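Local coordinates for centrosome-associated zinc finger protein Cp190 (Drosophila melanogaster, PDB 6ER1), which organises chromatin domains and insulator boundaries after recruitment by DNA-binding insulator proteins, and forms homodimers through the N-terminal BTB domain described here, at residues A[75-78]-A[79-83]; A[39-42]-A[43-47]. One frame throughout, in Å; residues are numbered along the deposited sequence.

Overall arrangement
Both contacts lie in the BTB domain, on the same side of the chain's centre, and their own centres are about 8 Å apart. Interaction 2 is the turn of the hairpin made by strands 37-40 and 46-49; interaction 1, later in the chain, is the turn leading from strand 74-76 into helix 83-95. Strands 37-40 and 74-76 are neighbours in one mixed sheet, where Leu-75 O lies 2.8 Å from Gln-40 N. Past the ends of these strands the two turns still touch: Gln-82 OE1 accepts from Arg-42 N at 2.8 Å, and Asn-79 OD1 packs 3.3 Å from Arg-42 CD. The other subunit of the dimer touches neither contact.

Interaction 1: residues A[75-78]-A[79-83]; sequences LIMP and NEFQA
Met-77 and Phe-81 lie side by side and point the same way, into the interior. The thioether comes up to the rim of the ring rather than over it: SD of Met-77 is 3.9 Å from CD2 of Phe-81 and lies 78° off the ring normal, a Met-aromatic contact made at the edge. Phe-81 swings its ring there with CG opposite the backbone N (chi1 -164°). Pro-78 opens the type I turn that runs to Phe-81; its ring packs alongside, CD 4.1 Å from CB of Phe-81, and its carbonyl is the acceptor that closes the turn.

That carbonyl oxygen is gripped twice, from opposite faces of the carbonyl plane. Phe-81 N lies 3.0 Å from Pro-78 O, while NE2 of Gln-82 folds back to the same oxygen at 2.9 Å, almost straight (167°) and with that oxygen in its own amide plane. The bend at chi2 brings the amide round. Glutamine suits the place because one amide offers both a donor, NE2 to Pro-78 O, and an acceptor, OE1, which takes the N-H of Arg-42. One water joins Met-77 O to Gln-82 NE2, and a second joins Met-77 O to Asn-79 OD1.

Phe-81 meets Tyr-60 edge-to-face and packs on Leu-64 of helix 60-67 and Met-115 of helix 105-115; Gln-82 is the N-cap of helix 83-95, and strand 74-76 leads in beside strand 37-40.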
loop_
_atom_site.group_PDB
_atom_site.type_symbol
_atom_site.label_atom_id
_atom_site.label_comp_id
_atom_site.label_asym_id
_atom_site.label_seq_id
_atom_site.Cartn_x
_atom_site.Cartn_y
_atom_site.Cartn_z
ATOM N N LEU A 75 -3.075 7.615 17.934
ATOM C CA LEU A 75 -3.789 6.561 18.601
ATOM C C LEU A 75 -2.964 6.047 19.798
ATOM O O LEU A 75 -1.812 5.605 19.644
ATOM C CB LEU A 75 -4.056 5.445 17.605
ATOM C CG LEU A 75 -4.896 4.271 18.080
ATOM C CD1 LEU A 75 -6.274 4.738 18.518
ATOM C CD2 LEU A 75 -5.015 3.315 16.918
ATOM N N ILE A 76 -3.570 6.048 20.975
ATOM C CA ILE A 76 -2.865 5.645 22.205
ATOM C C ILE A 76 -2.886 4.113 22.313
ATOM O O ILE A 76 -3.952 3.473 22.474
ATOM C CB ILE A 76 -3.521 6.244 23.444
ATOM C CG1 ILE A 76 -3.520 7.774 23.353
ATOM C CG2 ILE A 76 -2.844 5.737 24.693
ATOM C CD1 ILE A 76 -2.154 8.392 23.110
ATOM N N MET A 77 -1.723 3.510 22.180
ATOM C CA MET A 77 -1.623 2.062 22.210
ATOM C C MET A 77 -1.943 1.509 23.603
ATOM O O MET A 77 -1.577 2.116 24.604
ATOM C CB MET A 77 -0.207 1.626 21.833
ATOM C CG MET A 77 0.124 1.887 20.365
ATOM S SD MET A 77 -0.920 1.055 19.159
ATOM C CE MET A 77 -2.238 2.211 18.862
ATOM N N PRO A 78 -2.616 0.364 23.676
ATOM C CA PRO A 78 -2.844 -0.274 24.960
ATOM C C PRO A 78 -1.568 -0.700 25.690
ATOM O O PRO A 78 -0.507 -0.863 25.085
ATOM C CB PRO A 78 -3.710 -1.481 24.625
ATOM C CG PRO A 78 -3.922 -1.483 23.175
ATOM C CD PRO A 78 -3.174 -0.393 22.545
ATOM N N ASN A 79 -1.683 -0.872 27.002
ATOM C CA ASN A 79 -0.523 -1.231 27.836
ATOM C C ASN A 79 0.155 -2.519 27.420
ATOM O O ASN A 79 1.385 -2.618 27.506
ATOM C CB ASN A 79 -0.944 -1.327 29.287
ATOM C CG ASN A 79 -1.325 0.010 29.858
ATOM O OD1 ASN A 79 -0.903 1.058 29.374
ATOM N ND2 ASN A 79 -2.121 -0.020 30.912
ATOM N N GLU A 80 -0.624 -3.467 26.894
ATOM C CA GLU A 80 -0.058 -4.753 26.471
ATOM C C GLU A 80 0.513 -4.741 25.067
ATOM O O GLU A 80 0.976 -5.793 24.613
ATOM C CB GLU A 80 -1.090 -5.906 26.553
ATOM C CG GLU A 80 -2.216 -5.943 25.490
ATOM C CD GLU A 80 -3.426 -5.140 25.896
ATOM O OE1 GLU A 80 -3.271 -4.179 26.708
ATOM O OE2 GLU A 80 -4.510 -5.459 25.380
ATOM N N PHE A 81 0.504 -3.584 24.386
ATOM C CA PHE A 81 0.849 -3.528 22.973
ATOM C C PHE A 81 1.758 -2.333 22.744
ATOM O O PHE A 81 1.387 -1.308 22.181
ATOM C CB PHE A 81 -0.463 -3.440 22.157
ATOM C CG PHE A 81 -0.334 -3.737 20.693
ATOM C CD1 PHE A 81 0.050 -4.979 20.253
ATOM C CD2 PHE A 81 -0.702 -2.781 19.745
ATOM C CE1 PHE A 81 0.082 -5.291 18.899
ATOM C CE2 PHE A 81 -0.678 -3.094 18.393
ATOM C CZ PHE A 81 -0.262 -4.339 17.964
ATOM N N GLN A 82 2.972 -2.450 23.300
ATOM C CA GLN A 82 3.977 -1.377 23.248
ATOM C C GLN A 82 5.067 -1.689 22.261
ATOM O O GLN A 82 4.999 -2.672 21.482
ATOM C CB GLN A 82 4.512 -1.135 24.678
ATOM C CG GLN A 82 3.404 -0.651 25.577
ATOM C CD GLN A 82 2.987 0.790 25.269
ATOM O OE1 GLN A 82 3.842 1.707 25.238
ATOM N NE2 GLN A 82 1.689 1.028 25.116
ATOM N N ALA A 83 6.072 -0.827 22.175
ATOM C CA ALA A 83 7.029 -0.883 21.051
ATOM C C ALA A 83 7.779 -2.202 20.966
ATOM O O ALA A 83 8.174 -2.620 19.899
ATOM C CB ALA A 83 7.997 0.300 21.082
HETATM O O HOH W 1 0.532 3.860 24.646
HETATM O O HOH W 2 -1.795 2.659 27.302
#

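Interaction 2: residues A[39-42]-A[43-47]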
loop_
_atom_site.group_PDB
_atom_site.type_symbol
_atom_site.label_atom_id
_atom_site.label_comp_id
_atom_site.label_asym_id
_atom_site.label_seq_id
_atom_site.Cartn_x
_atom_site.Cartn_y
_atom_site.Cartn_z
ATOM N N LEU A 39 0.843 5.849 15.780
ATOM C CA LEU A 39 0.745 5.035 16.989
ATOM C C LEU A 39 1.571 5.679 18.076
ATOM O O LEU A 39 2.730 6.031 17.850
ATOM C CB LEU A 39 1.287 3.634 16.745
ATOM C CG LEU A 39 0.786 2.950 15.476
ATOM C CD1 LEU A 39 1.442 1.614 15.305
ATOM C CD2 LEU A 39 -0.719 2.802 15.487
ATOM N N GLN A 40 0.994 5.849 19.256
ATOM C CA GLN A 40 1.693 6.466 20.378
ATOM C C GLN A 40 1.872 5.510 21.547
ATOM O O GLN A 40 0.873 4.927 22.022
ATOM C CB GLN A 40 0.992 7.752 20.805
ATOM C CG GLN A 40 1.775 8.491 21.897
ATOM C CD GLN A 40 1.327 9.907 22.074
ATOM O OE1 GLN A 40 1.177 10.644 21.107
ATOM N NE2 GLN A 40 1.117 10.307 23.323
ATOM N N PHE A 41 3.127 5.410 22.013
ATOM C CA PHE A 41 3.510 4.548 23.119
ATOM C C PHE A 41 3.461 5.268 24.472
ATOM O O PHE A 41 3.322 6.497 24.528
ATOM C CB PHE A 41 4.850 3.884 22.795
ATOM C CG PHE A 41 4.822 3.105 21.523
ATOM C CD1 PHE A 41 4.068 1.958 21.436
ATOM C CD2 PHE A 41 5.548 3.508 20.429
ATOM C CE1 PHE A 41 4.036 1.222 20.261
ATOM C CE2 PHE A 41 5.548 2.784 19.269
ATOM C CZ PHE A 41 4.778 1.629 19.166
ATOM N N ARG A 42 3.572 4.504 25.553
ATOM C CA ARG A 42 3.446 5.047 26.917
ATOM C C ARG A 42 4.515 6.093 27.211
ATOM O O ARG A 42 4.257 7.062 27.954
ATOM C CB ARG A 42 3.494 3.931 27.974
ATOM C CG ARG A 42 2.254 3.044 28.008
ATOM C CD ARG A 42 2.273 2.091 29.212
ATOM N NE ARG A 42 1.980 2.791 30.461
ATOM C CZ ARG A 42 1.899 2.198 31.654
ATOM N NH1 ARG A 42 1.645 2.922 32.731
ATOM N NH2 ARG A 42 2.066 0.884 31.787
ATOM N N ASP A 43 5.702 5.912 26.608
ATOM C CA ASP A 43 6.821 6.869 26.756
ATOM C C ASP A 43 6.685 8.146 25.858
ATOM O O ASP A 43 7.594 8.992 25.820
ATOM C CB ASP A 43 8.178 6.116 26.531
ATOM C CG ASP A 43 8.371 5.580 25.094
ATOM O OD1 ASP A 43 7.512 5.847 24.235
ATOM O OD2 ASP A 43 9.445 4.934 24.862
ATOM N N ASN A 44 5.552 8.257 25.155
ATOM C CA ASN A 44 5.160 9.370 24.253
ATOM C C ASN A 44 5.838 9.308 22.888
ATOM O O ASN A 44 5.585 10.171 22.041
ATOM C CB ASN A 44 5.270 10.775 24.882
ATOM C CG ASN A 44 4.472 10.912 26.168
ATOM O OD1 ASN A 44 3.334 10.441 26.279
ATOM N ND2 ASN A 44 5.070 11.557 27.155
ATOM N N SER A 45 6.641 8.269 22.632
ATOM C CA SER A 45 7.239 8.087 21.310
ATOM C C SER A 45 6.151 7.620 20.329
ATOM O O SER A 45 5.080 7.148 20.731
ATOM C CB SER A 45 8.405 7.103 21.332
ATOM O OG SER A 45 7.988 5.801 21.642
ATOM N N GLN A 46 6.401 7.840 19.051
ATOM C CA GLN A 46 5.424 7.580 18.020
ATOM C C GLN A 46 6.013 6.793 16.884
ATOM O O GLN A 46 7.181 6.934 16.540
ATOM C CB GLN A 46 4.865 8.900 17.503
ATOM C CG GLN A 46 4.082 9.686 18.532
ATOM C CD GLN A 46 3.499 10.969 18.000
ATOM O OE1 GLN A 46 4.006 11.558 17.037
ATOM N NE2 GLN A 46 2.447 11.433 18.640
ATOM N N LEU A 47 5.138 6.017 16.249
ATOM C CA LEU A 47 5.473 5.268 15.041
ATOM C C LEU A 47 4.376 5.570 14.010
ATOM O O LEU A 47 3.192 5.291 14.253
ATOM C CB LEU A 47 5.510 3.775 15.333
ATOM C CG LEU A 47 5.843 2.825 14.188
ATOM C CD1 LEU A 47 7.184 3.155 13.561
ATOM C CD2 LEU A 47 5.770 1.376 14.595
HETATM O O HOH W 3 1.352 8.574 25.555
#
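Phe-41 and Leu-47 meet across the hairpin, with CE2 of the ring 4.1 Å from CB of the leucine. Here Phe-41 CG stands opposite its carbonyl carbon (chi1 -57°), which lays the ring back along the hairpin toward Leu-47, with Ser-45 OG at its edge, 3.6 Å from CD2. Apolar residues suit this side of the hairpin: the Phe-41 ring also packs on Ala-83 and Val-86 of helix 83-95, and Leu-39 lies on Val-86 as well, while Leu-47 sits against the ring and pairs with Leu-39.

The backbone holds the two arms in register. Leu-39 and Leu-47 form an antiparallel hydrogen-bonded pair, each N-H reaching the other's carbonyl at 2.9 Å from N to O, and Phe-41 N gives a nearly linear bond to Ser-45 O. Strands 37-40 and 46-49 thus make a beta hairpin at one edge of the BTB sheet within this chain. A type I turn from Phe-41 to Asn-44 reverses the chain, and Asn-44 takes a positive phi of 78°, a conformation that asparagine tolerates well. Within the loop Asp-43 forms an Asx turn: its OD1 accepts from Ser-45 N at 3.0 Å, above the carboxylate plane, and from Ser-45 OG at 2.6 Å, on the syn side. Two bonds on one oxygen should hold the carboxylate's rotation.

Gln-40 lies on the other face of the sheet, in a non-hydrogen-bonded pair with Gln-46. Its extended chain crosses the partner, the amide planes 41° apart, and OE1 of Gln-40 accepts from NE2 of Gln-46 at 2.9 Å. The other end of the Gln-40 amide, NE2, donates to a water that in turn gives hydrogen bonds to Phe-41 O and Asn-44 OD1.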